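Local atomic coordinates of proline dehydrogenase (Bradyrhizobium japonicum USDA 110, PDB entry 3HAZ), a protein that probably oxidises proline to glutamate in two steps, using FAD for the proline dehydrogenase reaction and NAD for the aldehyde dehydrogenase reaction that follows. Residues A[212-217]-A[236-241]; A[216-221]-A[273-278]; A[254-259]-A[291-296]; A[262-267]-A[301-306]; A[296-301]-A[332-337]. All blocks are in the same frame, centred on the assembly; numbering follows the deposited sequence.

Contact 1 of 5, residues A[212-217]-A[236-241]; sequences DAYASA and ISVKLS. With SO4 (sulfate ion), chain K.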
# COMPACT_ATOMS: atom_id res chain seq x y z
N ASP A 212 -19.34 46.75 -40.97
CA ASP A 212 -20.66 47.31 -41.28
C ASP A 212 -21.65 47.09 -40.14
O ASP A 212 -22.41 47.99 -39.78
CB ASP A 212 -21.21 46.72 -42.58
CG ASP A 212 -20.41 47.14 -43.80
OD1 ASP A 212 -19.64 48.12 -43.71
OD2 ASP A 212 -20.54 46.48 -44.85
N ALA A 213 -21.64 45.89 -39.56
CA ALA A 213 -22.53 45.59 -38.44
C ALA A 213 -22.27 46.52 -37.25
O ALA A 213 -23.21 47.05 -36.65
CB ALA A 213 -22.40 44.12 -38.02
N TYR A 214 -21.00 46.71 -36.90
CA TYR A 214 -20.65 47.63 -35.83
C TYR A 214 -21.14 49.04 -36.16
O TYR A 214 -21.73 49.71 -35.32
CB TYR A 214 -19.13 47.71 -35.62
CG TYR A 214 -18.48 46.48 -35.02
CD1 TYR A 214 -19.03 45.82 -33.92
CD2 TYR A 214 -17.27 46.00 -35.53
CE1 TYR A 214 -18.40 44.70 -33.37
CE2 TYR A 214 -16.64 44.89 -34.99
CZ TYR A 214 -17.21 44.24 -33.91
OH TYR A 214 -16.58 43.14 -33.38
N ALA A 215 -20.87 49.47 -37.39
CA ALA A 215 -21.26 50.80 -37.85
C ALA A 215 -22.76 50.96 -37.71
O ALA A 215 -23.23 51.97 -37.19
CB ALA A 215 -20.83 51.02 -39.30
N SER A 216 -23.50 49.95 -38.16
CA SER A 216 -24.96 49.96 -38.03
C SER A 216 -25.41 49.97 -36.57
O SER A 216 -26.37 50.65 -36.22
CB SER A 216 -25.58 48.76 -38.76
OG SER A 216 -25.43 48.88 -40.17
N ALA A 217 -24.71 49.21 -35.72
CA ALA A 217 -25.08 49.13 -34.30
C ALA A 217 -24.88 50.49 -33.61
O ALA A 217 -25.71 50.93 -32.82
CB ALA A 217 -24.27 48.03 -33.59
N ILE A 236 -20.68 50.06 -26.88
CA ILE A 236 -20.58 48.96 -27.81
C ILE A 236 -19.24 48.27 -27.60
O ILE A 236 -18.23 48.94 -27.35
CB ILE A 236 -20.72 49.44 -29.27
CG1 ILE A 236 -20.81 48.26 -30.24
CG2 ILE A 236 -19.57 50.39 -29.65
CD1 ILE A 236 -21.27 48.65 -31.64
N SER A 237 -19.23 46.94 -27.68
CA SER A 237 -18.01 46.16 -27.58
C SER A 237 -17.59 45.66 -28.95
O SER A 237 -18.43 45.19 -29.73
CB SER A 237 -18.20 44.95 -26.65
OG SER A 237 -18.14 45.34 -25.29
N VAL A 238 -16.29 45.75 -29.22
CA VAL A 238 -15.73 45.43 -30.53
C VAL A 238 -14.53 44.51 -30.37
O VAL A 238 -13.77 44.63 -29.41
CB VAL A 238 -15.31 46.73 -31.24
CG1 VAL A 238 -14.24 46.46 -32.27
CG2 VAL A 238 -16.53 47.41 -31.85
N LYS A 239 -14.37 43.57 -31.31
CA LYS A 239 -13.23 42.65 -31.31
C LYS A 239 -12.32 42.86 -32.52
O LYS A 239 -12.76 42.80 -33.67
CB LYS A 239 -13.71 41.20 -31.30
CG LYS A 239 -14.08 40.67 -29.92
CD LYS A 239 -14.53 39.22 -30.01
CE LYS A 239 -14.83 38.64 -28.63
NZ LYS A 239 -15.83 39.46 -27.91
N LEU A 240 -11.04 43.11 -32.26
CA LEU A 240 -10.09 43.31 -33.35
C LEU A 240 -10.06 42.13 -34.32
O LEU A 240 -9.91 42.33 -35.52
CB LEU A 240 -8.68 43.58 -32.81
CG LEU A 240 -8.62 44.79 -31.88
CD1 LEU A 240 -7.22 45.03 -31.34
CD2 LEU A 240 -9.13 46.03 -32.60
N SER A 241 -10.23 40.91 -33.82
CA SER A 241 -10.15 39.74 -34.71
C SER A 241 -11.32 39.72 -35.70
O SER A 241 -11.24 39.09 -36.74
CB SER A 241 -10.08 38.42 -33.92
OG SER A 241 -11.33 38.09 -33.33
S SO4 K . -16.49 37.90 -24.01
O1 SO4 K . -16.97 38.58 -22.81
O2 SO4 K . -16.02 36.57 -23.63
O3 SO4 K . -17.58 37.78 -24.97
O4 SO4 K . -15.40 38.66 -24.60
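The polar part of this contact is one bond. The phenol oxygen of Y214 accepts the backbone N-H of K239, the residue following V238, almost straight on, with N to OH 3.1 Å and an N-H...O angle of 172°. Y214 reaches it because its CG stands anti to the carbonyl carbon, which sends the ring off helix 212-217 toward the strand.

The CH-pi part lies beneath the same ring. Methyl CG2 of V238 sits 3.6 Å from the Y214 ring centroid and 10° off the ring normal, over the middle of the face. The ring is thus met over its face by V238 and at its hydroxyl by K239.

A further apolar contact is between CD1 of I236 and CB of A217, 3.6 Å apart.

The charged end of K239 leads away from the helix and close to the FAD. Its NZ forms a salt bridge with D280 and a weak hydrogen bond, 3.4 Å, to O4 of a sulfate probably left from crystallisation.

Helix 212-217 and strand 236-238 run antiparallel, 168° between their directions, with their axes 10.0 Å apart at closest approach. This is the helix-on-strand packing of a beta-alpha-beta unit, strand 193-196, helix 204-223, strand 235-238, with Y214 and A217 also touching M196 of the first strand and L266 of helix 252-272 lying against Y214.

Contact 2 of 5, residues A[216-221]-A[273-278]; sequences SAIETI and HDLNFT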
# COMPACT_ATOMS: atom_id res chain seq x y z
N SER A 216 -23.50 49.95 -38.16
CA SER A 216 -24.96 49.96 -38.03
C SER A 216 -25.41 49.97 -36.57
O SER A 216 -26.37 50.65 -36.22
CB SER A 216 -25.58 48.76 -38.76
OG SER A 216 -25.43 48.88 -40.17
N ALA A 217 -24.71 49.21 -35.72
CA ALA A 217 -25.08 49.13 -34.30
C ALA A 217 -24.88 50.49 -33.61
O ALA A 217 -25.71 50.93 -32.82
CB ALA A 217 -24.27 48.03 -33.59
N ILE A 218 -23.76 51.12 -33.91
CA ILE A 218 -23.45 52.44 -33.39
C ILE A 218 -24.54 53.47 -33.74
O ILE A 218 -24.94 54.26 -32.89
CB ILE A 218 -22.06 52.90 -33.87
CG1 ILE A 218 -20.97 52.13 -33.12
CG2 ILE A 218 -21.88 54.40 -33.69
CD1 ILE A 218 -19.57 52.28 -33.74
N GLU A 219 -25.05 53.45 -34.97
CA GLU A 219 -26.15 54.33 -35.34
C GLU A 219 -27.43 54.01 -34.57
O GLU A 219 -28.10 54.91 -34.05
CB GLU A 219 -26.40 54.30 -36.85
CG GLU A 219 -25.25 54.87 -37.65
CD GLU A 219 -24.74 56.18 -37.07
OE1 GLU A 219 -25.56 57.12 -36.90
OE2 GLU A 219 -23.53 56.28 -36.80
N THR A 220 -27.77 52.73 -34.48
CA THR A 220 -28.95 52.31 -33.71
C THR A 220 -28.85 52.76 -32.26
O THR A 220 -29.76 53.40 -31.73
CB THR A 220 -29.15 50.79 -33.76
OG1 THR A 220 -29.41 50.39 -35.10
CG2 THR A 220 -30.32 50.37 -32.86
N ILE A 221 -27.74 52.42 -31.61
CA ILE A 221 -27.50 52.80 -30.22
C ILE A 221 -27.54 54.31 -30.09
O ILE A 221 -28.14 54.84 -29.14
CB ILE A 221 -26.12 52.32 -29.73
CG1 ILE A 221 -26.13 50.81 -29.50
CG2 ILE A 221 -25.73 53.03 -28.45
CD1 ILE A 221 -24.74 50.24 -29.29
N HIS A 273 -21.70 60.05 -31.50
CA HIS A 273 -22.86 59.87 -30.63
C HIS A 273 -22.44 59.91 -29.16
O HIS A 273 -23.25 59.62 -28.28
CB HIS A 273 -23.59 58.56 -30.93
CG HIS A 273 -24.33 58.57 -32.23
ND1 HIS A 273 -25.26 59.52 -32.54
CD2 HIS A 273 -24.26 57.73 -33.29
CE1 HIS A 273 -25.75 59.28 -33.75
NE2 HIS A 273 -25.16 58.20 -34.22
N ASP A 274 -21.18 60.25 -28.93
CA ASP A 274 -20.62 60.32 -27.58
C ASP A 274 -20.86 59.03 -26.81
O ASP A 274 -21.34 59.06 -25.68
CB ASP A 274 -21.21 61.50 -26.81
CG ASP A 274 -20.40 61.86 -25.58
OD1 ASP A 274 -19.17 61.61 -25.59
OD2 ASP A 274 -20.98 62.38 -24.61
N LEU A 275 -20.52 57.90 -27.42
CA LEU A 275 -20.74 56.58 -26.82
C LEU A 275 -19.50 56.06 -26.11
O LEU A 275 -18.39 56.53 -26.33
CB LEU A 275 -21.18 55.57 -27.89
CG LEU A 275 -22.44 55.87 -28.71
CD1 LEU A 275 -22.64 54.78 -29.76
CD2 LEU A 275 -23.67 56.01 -27.82
N ASN A 276 -19.70 55.08 -25.23
CA ASN A 276 -18.61 54.28 -24.71
C ASN A 276 -18.23 53.26 -25.80
O ASN A 276 -19.09 52.55 -26.33
CB ASN A 276 -19.07 53.57 -23.43
CG ASN A 276 -17.96 52.71 -22.80
OD1 ASN A 276 -18.25 51.73 -22.11
ND2 ASN A 276 -16.71 53.07 -23.03
N PHE A 277 -16.95 53.21 -26.15
CA PHE A 277 -16.46 52.34 -27.21
C PHE A 277 -15.34 51.45 -26.67
O PHE A 277 -14.25 51.93 -26.38
CB PHE A 277 -15.96 53.21 -28.38
CG PHE A 277 -15.54 52.43 -29.59
CD1 PHE A 277 -16.47 52.06 -30.56
CD2 PHE A 277 -14.21 52.09 -29.78
CE1 PHE A 277 -16.09 51.35 -31.68
CE2 PHE A 277 -13.81 51.38 -30.91
CZ PHE A 277 -14.75 51.01 -31.86
N THR A 278 -15.61 50.15 -26.52
CA THR A 278 -14.67 49.26 -25.84
C THR A 278 -14.11 48.18 -26.76
O THR A 278 -14.86 47.43 -27.37
CB THR A 278 -15.33 48.56 -24.61
OG1 THR A 278 -16.04 49.53 -23.83
CG2 THR A 278 -14.27 47.89 -23.74
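In the first shell, the imidazole of H273 and the carboxylate of E219 join helix 216-221 of the proline dehydrogenase barrel, a TIM-barrel-type fold, to the loop leading into strand 276-278. H273 NE2 donates to E219 OE1 over 2.9 Å, with an N-H...O angle of 175°. The acceptor lies in the imidazole plane, but the N-H meets OE1 from 45° out of the carboxylate plane. E219 gets there by folding: its CB starts away from the loop, and the bend at chi2 (-46°) brings the carboxylate back. An alanine in place of E219 would remove the acceptor and would probably loosen the hold on the H273 ring.

Next to this polar pair runs an apolar row. CG2 of I221 touches both methyls of L275, 3.7 Å from CD2, while CG2 of I218 faces L275 CD1 at 4.0 Å.

What positions H273 and L275 is the end of helix 252-272. D274, with positive phi, is the C-prime residue of a Schellman motif in which L275 N bonds to A270 O and D274 N to K271 O. The chain thus turns sharply between the imidazole and the leucine, and both side chains point at the helix. R233 bonds to the carbonyl of H273 from outside.

Further along the strand, CD1 of I218 meets the edge of the F277 ring, 4.1 Å from CE1.

Contact 3 of 5, residues A[254-259]-A[291-296]; sequences RVMVEL and LDVIAA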
# COMPACT_ATOMS: atom_id res chain seq x y z
N ARG A 254 0.97 44.20 -42.02
CA ARG A 254 -0.26 44.50 -42.75
C ARG A 254 -1.40 44.90 -41.81
O ARG A 254 -2.24 45.72 -42.18
CB ARG A 254 -0.67 43.34 -43.66
CG ARG A 254 -1.16 42.12 -42.91
CD ARG A 254 -1.74 41.10 -43.87
NE ARG A 254 -3.04 41.52 -44.38
CZ ARG A 254 -3.94 40.69 -44.89
NH1 ARG A 254 -5.11 41.16 -45.33
NH2 ARG A 254 -3.69 39.39 -44.96
N VAL A 255 -1.43 44.33 -40.61
CA VAL A 255 -2.44 44.67 -39.61
C VAL A 255 -2.41 46.16 -39.24
O VAL A 255 -3.44 46.82 -39.20
CB VAL A 255 -2.31 43.79 -38.33
CG1 VAL A 255 -3.21 44.33 -37.20
CG2 VAL A 255 -2.67 42.35 -38.64
N MET A 256 -1.22 46.69 -38.98
CA MET A 256 -1.08 48.08 -38.57
C MET A 256 -1.54 49.03 -39.67
O MET A 256 -2.00 50.14 -39.40
CB MET A 256 0.36 48.39 -38.17
CG MET A 256 0.84 47.59 -36.97
SD MET A 256 -0.20 47.85 -35.54
CE MET A 256 -0.02 49.63 -35.34
N VAL A 257 -1.40 48.58 -40.91
CA VAL A 257 -1.72 49.41 -42.06
C VAL A 257 -3.20 49.31 -42.46
O VAL A 257 -3.80 50.27 -42.95
CB VAL A 257 -0.78 49.03 -43.23
CG1 VAL A 257 -1.43 49.26 -44.56
CG2 VAL A 257 0.55 49.78 -43.12
N GLU A 258 -3.80 48.14 -42.21
CA GLU A 258 -5.17 47.88 -42.65
C GLU A 258 -6.21 48.03 -41.53
O GLU A 258 -7.29 48.58 -41.75
CB GLU A 258 -5.28 46.48 -43.27
CG GLU A 258 -4.46 46.33 -44.54
CD GLU A 258 -4.48 44.91 -45.10
OE1 GLU A 258 -4.44 43.95 -44.31
OE2 GLU A 258 -4.53 44.77 -46.34
N LEU A 259 -5.89 47.53 -40.35
CA LEU A 259 -6.86 47.47 -39.26
C LEU A 259 -7.11 48.83 -38.58
O LEU A 259 -8.25 49.21 -38.32
CB LEU A 259 -6.44 46.41 -38.23
CG LEU A 259 -7.27 46.29 -36.95
CD1 LEU A 259 -8.76 46.31 -37.26
CD2 LEU A 259 -6.88 45.04 -36.17
N LEU A 291 -2.64 45.96 -28.35
CA LEU A 291 -2.20 47.22 -27.76
C LEU A 291 -1.53 48.13 -28.79
O LEU A 291 -1.67 49.35 -28.74
CB LEU A 291 -1.27 46.95 -26.56
CG LEU A 291 -1.96 46.30 -25.34
CD1 LEU A 291 -0.97 45.94 -24.24
CD2 LEU A 291 -3.05 47.21 -24.79
N ASP A 292 -0.80 47.53 -29.74
CA ASP A 292 -0.20 48.30 -30.83
C ASP A 292 -1.29 48.97 -31.66
O ASP A 292 -1.20 50.15 -31.99
CB ASP A 292 0.61 47.39 -31.76
CG ASP A 292 1.89 46.89 -31.12
OD1 ASP A 292 2.36 47.52 -30.15
OD2 ASP A 292 2.41 45.87 -31.60
N VAL A 293 -2.31 48.20 -32.01
CA VAL A 293 -3.41 48.70 -32.82
C VAL A 293 -4.17 49.78 -32.05
O VAL A 293 -4.46 50.85 -32.58
CB VAL A 293 -4.35 47.56 -33.23
CG1 VAL A 293 -5.69 48.11 -33.74
CG2 VAL A 293 -3.68 46.68 -34.28
N ILE A 294 -4.47 49.49 -30.79
CA ILE A 294 -5.23 50.41 -29.94
C ILE A 294 -4.50 51.74 -29.74
O ILE A 294 -5.13 52.81 -29.76
CB ILE A 294 -5.56 49.77 -28.57
CG1 ILE A 294 -6.64 48.70 -28.74
CG2 ILE A 294 -6.02 50.81 -27.58
CD1 ILE A 294 -6.91 47.90 -27.48
N ALA A 295 -3.19 51.68 -29.56
CA ALA A 295 -2.39 52.88 -29.34
C ALA A 295 -2.36 53.76 -30.59
O ALA A 295 -2.47 54.98 -30.49
CB ALA A 295 -0.97 52.52 -28.91
N ALA A 296 -2.18 53.15 -31.75
CA ALA A 296 -2.12 53.91 -33.00
C ALA A 296 -3.48 54.54 -33.30
O ALA A 296 -3.56 55.65 -33.81
CB ALA A 296 -1.66 53.03 -34.15
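M256 carries much of this contact, and its course can be traced atom by atom. From CB the chain leaves with CG anti to the carbonyl carbon (chi1 -63°), then bends at chi2 and again at chi3, curling toward helix 291-296 instead of extending past it. The sulfur is the first atom to arrive: SD touches both methyl CG2 of V293 and CB of D292, 3.9 Å from each. The terminal methyl then settles on the backbone of the second helix, with CE 3.6 Å from D292 O and 4.0 Å from CB of A296.

V293 answers from the other helix with both branches. Its CG2 also meets CG1 of V255 at 3.8 Å, and its CG1 meets CG of L259 at 4.0 Å, so one valine touches V255, M256 and L259. The carboxylate of D292 turns elsewhere, to salt bridges with R252 and R524.

The two segments cross at -38°, with axes 10.1 Å apart and roughly the same N-to-C direction. Mostly apolar side chains supply the cross-contacts, consistent with two successive helices, 252-272 and 287-298, packed side by side around the parallel sheet of the TIM-barrel-type proline dehydrogenase domain.

Contact 4 of 5, residues A[262-267]-A[301-306]; sequences QLLDLA and PSLKGW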
# COMPACT_ATOMS: atom_id res chain seq x y z
N GLN A 262 -9.68 51.17 -39.98
CA GLN A 262 -11.00 50.60 -39.76
C GLN A 262 -11.49 50.88 -38.34
O GLN A 262 -12.62 51.35 -38.15
CB GLN A 262 -10.97 49.09 -40.02
CG GLN A 262 -10.29 48.70 -41.32
CD GLN A 262 -11.18 48.87 -42.54
OE1 GLN A 262 -12.14 49.64 -42.53
NE2 GLN A 262 -10.84 48.15 -43.61
N LEU A 263 -10.66 50.58 -37.35
CA LEU A 263 -11.01 50.80 -35.95
C LEU A 263 -11.21 52.28 -35.67
O LEU A 263 -12.04 52.67 -34.86
CB LEU A 263 -9.93 50.25 -35.01
CG LEU A 263 -10.31 50.22 -33.52
CD1 LEU A 263 -11.45 49.23 -33.27
CD2 LEU A 263 -9.12 49.90 -32.62
N LEU A 264 -10.41 53.11 -36.35
CA LEU A 264 -10.54 54.56 -36.21
C LEU A 264 -11.90 55.04 -36.72
O LEU A 264 -12.57 55.83 -36.06
CB LEU A 264 -9.41 55.27 -36.95
CG LEU A 264 -9.46 56.80 -36.89
CD1 LEU A 264 -9.58 57.28 -35.46
CD2 LEU A 264 -8.25 57.42 -37.58
N ASP A 265 -12.30 54.56 -37.90
CA ASP A 265 -13.58 54.92 -38.49
C ASP A 265 -14.72 54.59 -37.52
O ASP A 265 -15.62 55.42 -37.29
CB ASP A 265 -13.77 54.18 -39.81
CG ASP A 265 -15.00 54.65 -40.59
OD1 ASP A 265 -15.87 55.33 -40.02
OD2 ASP A 265 -15.08 54.32 -41.79
N LEU A 266 -14.68 53.40 -36.95
CA LEU A 266 -15.71 53.00 -35.99
C LEU A 266 -15.69 53.86 -34.71
O LEU A 266 -16.74 54.25 -34.22
CB LEU A 266 -15.59 51.51 -35.66
CG LEU A 266 -15.94 50.51 -36.77
CD1 LEU A 266 -15.72 49.06 -36.29
CD2 LEU A 266 -17.37 50.69 -37.28
N ALA A 267 -14.50 54.15 -34.19
CA ALA A 267 -14.37 55.01 -33.01
C ALA A 267 -14.94 56.41 -33.26
O ALA A 267 -15.59 56.99 -32.39
CB ALA A 267 -12.91 55.10 -32.58
N PRO A 301 -5.75 62.43 -33.89
CA PRO A 301 -6.29 63.70 -33.37
C PRO A 301 -7.81 63.77 -33.42
O PRO A 301 -8.41 64.52 -32.66
CB PRO A 301 -5.69 64.74 -34.32
CG PRO A 301 -4.44 64.10 -34.85
CD PRO A 301 -4.75 62.64 -34.95
N SER A 302 -8.42 62.99 -34.32
CA SER A 302 -9.87 63.00 -34.48
C SER A 302 -10.61 62.47 -33.24
O SER A 302 -11.82 62.65 -33.11
CB SER A 302 -10.29 62.19 -35.71
OG SER A 302 -10.14 60.80 -35.48
N LEU A 303 -9.88 61.83 -32.33
CA LEU A 303 -10.50 61.26 -31.13
C LEU A 303 -10.38 62.18 -29.91
O LEU A 303 -10.83 61.83 -28.81
CB LEU A 303 -9.97 59.85 -30.85
CG LEU A 303 -10.25 58.85 -31.97
CD1 LEU A 303 -9.82 57.43 -31.59
CD2 LEU A 303 -11.73 58.88 -32.35
N LYS A 304 -9.80 63.35 -30.10
CA LYS A 304 -9.74 64.35 -29.04
C LYS A 304 -11.14 64.79 -28.63
O LYS A 304 -12.08 64.77 -29.43
CB LYS A 304 -8.95 65.58 -29.50
CG LYS A 304 -7.46 65.37 -29.66
CD LYS A 304 -6.81 66.58 -30.35
CE LYS A 304 -5.29 66.49 -30.33
NZ LYS A 304 -4.75 66.47 -28.94
N GLY A 305 -11.28 65.20 -27.37
CA GLY A 305 -12.53 65.77 -26.88
C GLY A 305 -13.64 64.74 -26.73
O GLY A 305 -14.82 65.07 -26.86
N TRP A 306 -13.27 63.50 -26.45
CA TRP A 306 -14.24 62.42 -26.27
C TRP A 306 -13.71 61.44 -25.23
O TRP A 306 -12.56 61.00 -25.31
CB TRP A 306 -14.50 61.73 -27.61
CG TRP A 306 -15.23 60.41 -27.52
CD1 TRP A 306 -16.44 60.17 -26.94
CD2 TRP A 306 -14.79 59.15 -28.07
NE1 TRP A 306 -16.78 58.84 -27.08
CE2 TRP A 306 -15.78 58.20 -27.77
CE3 TRP A 306 -13.65 58.75 -28.77
CZ2 TRP A 306 -15.67 56.86 -28.15
CZ3 TRP A 306 -13.55 57.42 -29.16
CH2 TRP A 306 -14.55 56.49 -28.85
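The short 3-10 segment 301-303 opens the approach to helix 262-267, and K304 N bonding to P301 O (3.1 Å) closes its turn. S302 is the first residue to touch the helix. Its OG occupies the crowded position between the backbone N and the carbonyl carbon (chi1 73°) and lies 3.6 Å from CD1 of L264. The partner is a methyl, so this is van der Waals contact; the hydroxyl itself bonds to D300 and Q268.

L303 follows, touching both L264 and A267. With CG anti to its carbonyl carbon, it directs both methyls at the helix: CD1 stands 3.9 Å from L264 CD1, and CD2 stands 4.0 Å from CB of A267. L264 itself, CG anti to the backbone N, swings its tip toward the loop, and the two leucines cross obliquely.

K304 and G305 then carry the chain round, G305 with positive phi, and W306 turns back toward the helix. The far, six-membered end of its indole reaches A267, whose carbonyl O lies over one face, 3.7 Å from CH2, while A267 CB is 4.2 Å from CZ3. The indole N-H is used elsewhere, on the carbonyl of L275, which ties the ring's other end to the approach to strand 276-279.

The contact therefore rests on van der Waals contacts of methyls and on the indole face under the A267 carbonyl, while the polar groups of S302 and W306 are satisfied outside this pair of segments.

Contact 5 of 5, residues A[296-301]-A[332-337]; sequences ATLADP and RAHDRK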
# COMPACT_ATOMS: atom_id res chain seq x y z
N ALA A 296 -2.18 53.15 -31.75
CA ALA A 296 -2.12 53.91 -33.00
C ALA A 296 -3.48 54.54 -33.30
O ALA A 296 -3.56 55.65 -33.81
CB ALA A 296 -1.66 53.03 -34.15
N THR A 297 -4.55 53.82 -32.98
CA THR A 297 -5.88 54.35 -33.17
C THR A 297 -6.12 55.54 -32.24
O THR A 297 -6.58 56.59 -32.68
CB THR A 297 -6.94 53.28 -32.89
OG1 THR A 297 -6.69 52.14 -33.73
CG2 THR A 297 -8.33 53.82 -33.17
N LEU A 298 -5.80 55.35 -30.97
CA LEU A 298 -6.06 56.37 -29.96
C LEU A 298 -5.29 57.64 -30.25
O LEU A 298 -5.72 58.73 -29.90
CB LEU A 298 -5.71 55.85 -28.56
CG LEU A 298 -5.89 56.85 -27.41
CD1 LEU A 298 -7.37 57.16 -27.18
CD2 LEU A 298 -5.24 56.34 -26.12
N ALA A 299 -4.15 57.50 -30.91
CA ALA A 299 -3.29 58.64 -31.19
C ALA A 299 -3.89 59.62 -32.19
O ALA A 299 -3.49 60.78 -32.24
CB ALA A 299 -1.93 58.18 -31.66
N ASP A 300 -4.84 59.16 -33.00
CA ASP A 300 -5.42 60.01 -34.03
C ASP A 300 -6.14 61.23 -33.44
O ASP A 300 -7.03 61.09 -32.60
CB ASP A 300 -6.37 59.22 -34.93
CG ASP A 300 -6.76 60.00 -36.18
OD1 ASP A 300 -7.57 60.94 -36.07
OD2 ASP A 300 -6.26 59.66 -37.27
N PRO A 301 -5.75 62.43 -33.89
CA PRO A 301 -6.29 63.70 -33.37
C PRO A 301 -7.81 63.77 -33.42
O PRO A 301 -8.41 64.52 -32.66
CB PRO A 301 -5.69 64.74 -34.32
CG PRO A 301 -4.44 64.10 -34.85
CD PRO A 301 -4.75 62.64 -34.95
N ARG A 332 -2.20 59.57 -20.55
CA ARG A 332 -1.51 60.81 -20.21
C ARG A 332 -0.80 61.40 -21.42
O ARG A 332 -0.83 62.61 -21.64
CB ARG A 332 -0.50 60.60 -19.07
CG ARG A 332 -1.09 60.00 -17.80
CD ARG A 332 -0.10 60.07 -16.64
NE ARG A 332 1.29 59.94 -17.09
CZ ARG A 332 1.98 58.80 -17.09
NH1 ARG A 332 3.24 58.79 -17.52
NH2 ARG A 332 1.42 57.68 -16.66
N ALA A 333 -0.18 60.54 -22.22
CA ALA A 333 0.60 60.99 -23.36
C ALA A 333 -0.26 61.69 -24.42
O ALA A 333 0.19 62.63 -25.08
CB ALA A 333 1.36 59.82 -23.98
N HIS A 334 -1.49 61.23 -24.58
CA HIS A 334 -2.38 61.84 -25.56
C HIS A 334 -3.40 62.75 -24.88
O HIS A 334 -4.31 63.28 -25.52
CB HIS A 334 -3.07 60.77 -26.42
CG HIS A 334 -2.11 59.94 -27.22
ND1 HIS A 334 -1.36 60.45 -28.25
CD2 HIS A 334 -1.78 58.63 -27.12
CE1 HIS A 334 -0.60 59.49 -28.76
NE2 HIS A 334 -0.84 58.37 -28.09
N ASP A 335 -3.23 62.94 -23.57
CA ASP A 335 -4.16 63.71 -22.74
C ASP A 335 -5.62 63.34 -23.01
O ASP A 335 -6.43 64.19 -23.38
CB ASP A 335 -3.94 65.22 -22.92
CG ASP A 335 -4.71 66.04 -21.90
OD1 ASP A 335 -5.05 65.49 -20.83
OD2 ASP A 335 -4.97 67.23 -22.16
N ARG A 336 -5.94 62.07 -22.81
CA ARG A 336 -7.30 61.59 -22.99
C ARG A 336 -7.84 61.00 -21.69
O ARG A 336 -7.08 60.61 -20.81
CB ARG A 336 -7.37 60.53 -24.09
CG ARG A 336 -6.72 60.93 -25.41
CD ARG A 336 -7.56 61.94 -26.20
NE ARG A 336 -6.88 62.30 -27.44
CZ ARG A 336 -6.90 61.56 -28.54
NH1 ARG A 336 -6.23 61.96 -29.61
NH2 ARG A 336 -7.58 60.42 -28.58
N LYS A 337 -9.16 60.97 -21.58
CA LYS A 337 -9.84 60.19 -20.57
C LYS A 337 -10.27 58.89 -21.22
O LYS A 337 -10.75 58.88 -22.35
CB LYS A 337 -11.09 60.93 -20.07
CG LYS A 337 -10.82 62.10 -19.14
CD LYS A 337 -12.11 62.52 -18.44
CE LYS A 337 -11.83 63.39 -17.23
NZ LYS A 337 -13.04 63.54 -16.39
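R336 leaves its backbone with CG anti to the carbonyl carbon and bends at chi2 (-75°), which swings the guanidinium to the carbonyls of L298 and D300, while H334, its CG likewise anti to the carbonyl carbon, lays its ring against A299. The guanidinium takes two carbonyls. NH1 donates to D300 O at 3.2 Å, from well above the carbonyl plane, and NH2 makes a weak, bent bond to L298 O at 2.8 Å (117°). CD1 of L298 meets NH2 tip to tip.

Beside it, CA of A299 sits over the H334 ring face in a CH-pi contact, 3.9 Å from the centroid and 18° off the normal. An alanine at R336 would remove both donors and is likely to leave the L298 and D300 carbonyls less well tied down.

D335, at positive phi, is the C-prime residue of the Schellman motif ending helix 320-333. The contact joins the chain at and after the last turns of 287-298 and 320-333, two successive helices of the barrel.

In the fold
Followed from the N terminus, contact 1 comes first and closes the shortest loop, folding helix 204-223 back on strand 235-238. Contact 2 starts from the same stretch of helix 204-223 but reaches on to strand 276-279; the two meet through neighbouring strands, V238 N bonding to T278 O. Contacts 3 and 4 both begin on helix 252-272, inside the span of contact 2, and cross it by ending at helix 287-298 and the loop 301-306. Contacts 3 and 4 also cross each other. Contact 5 follows contact 3 in series, crosses contact 4, and carries the layer on to helix 320-333. Together they tie successive helices to each other and to the parallel sheet.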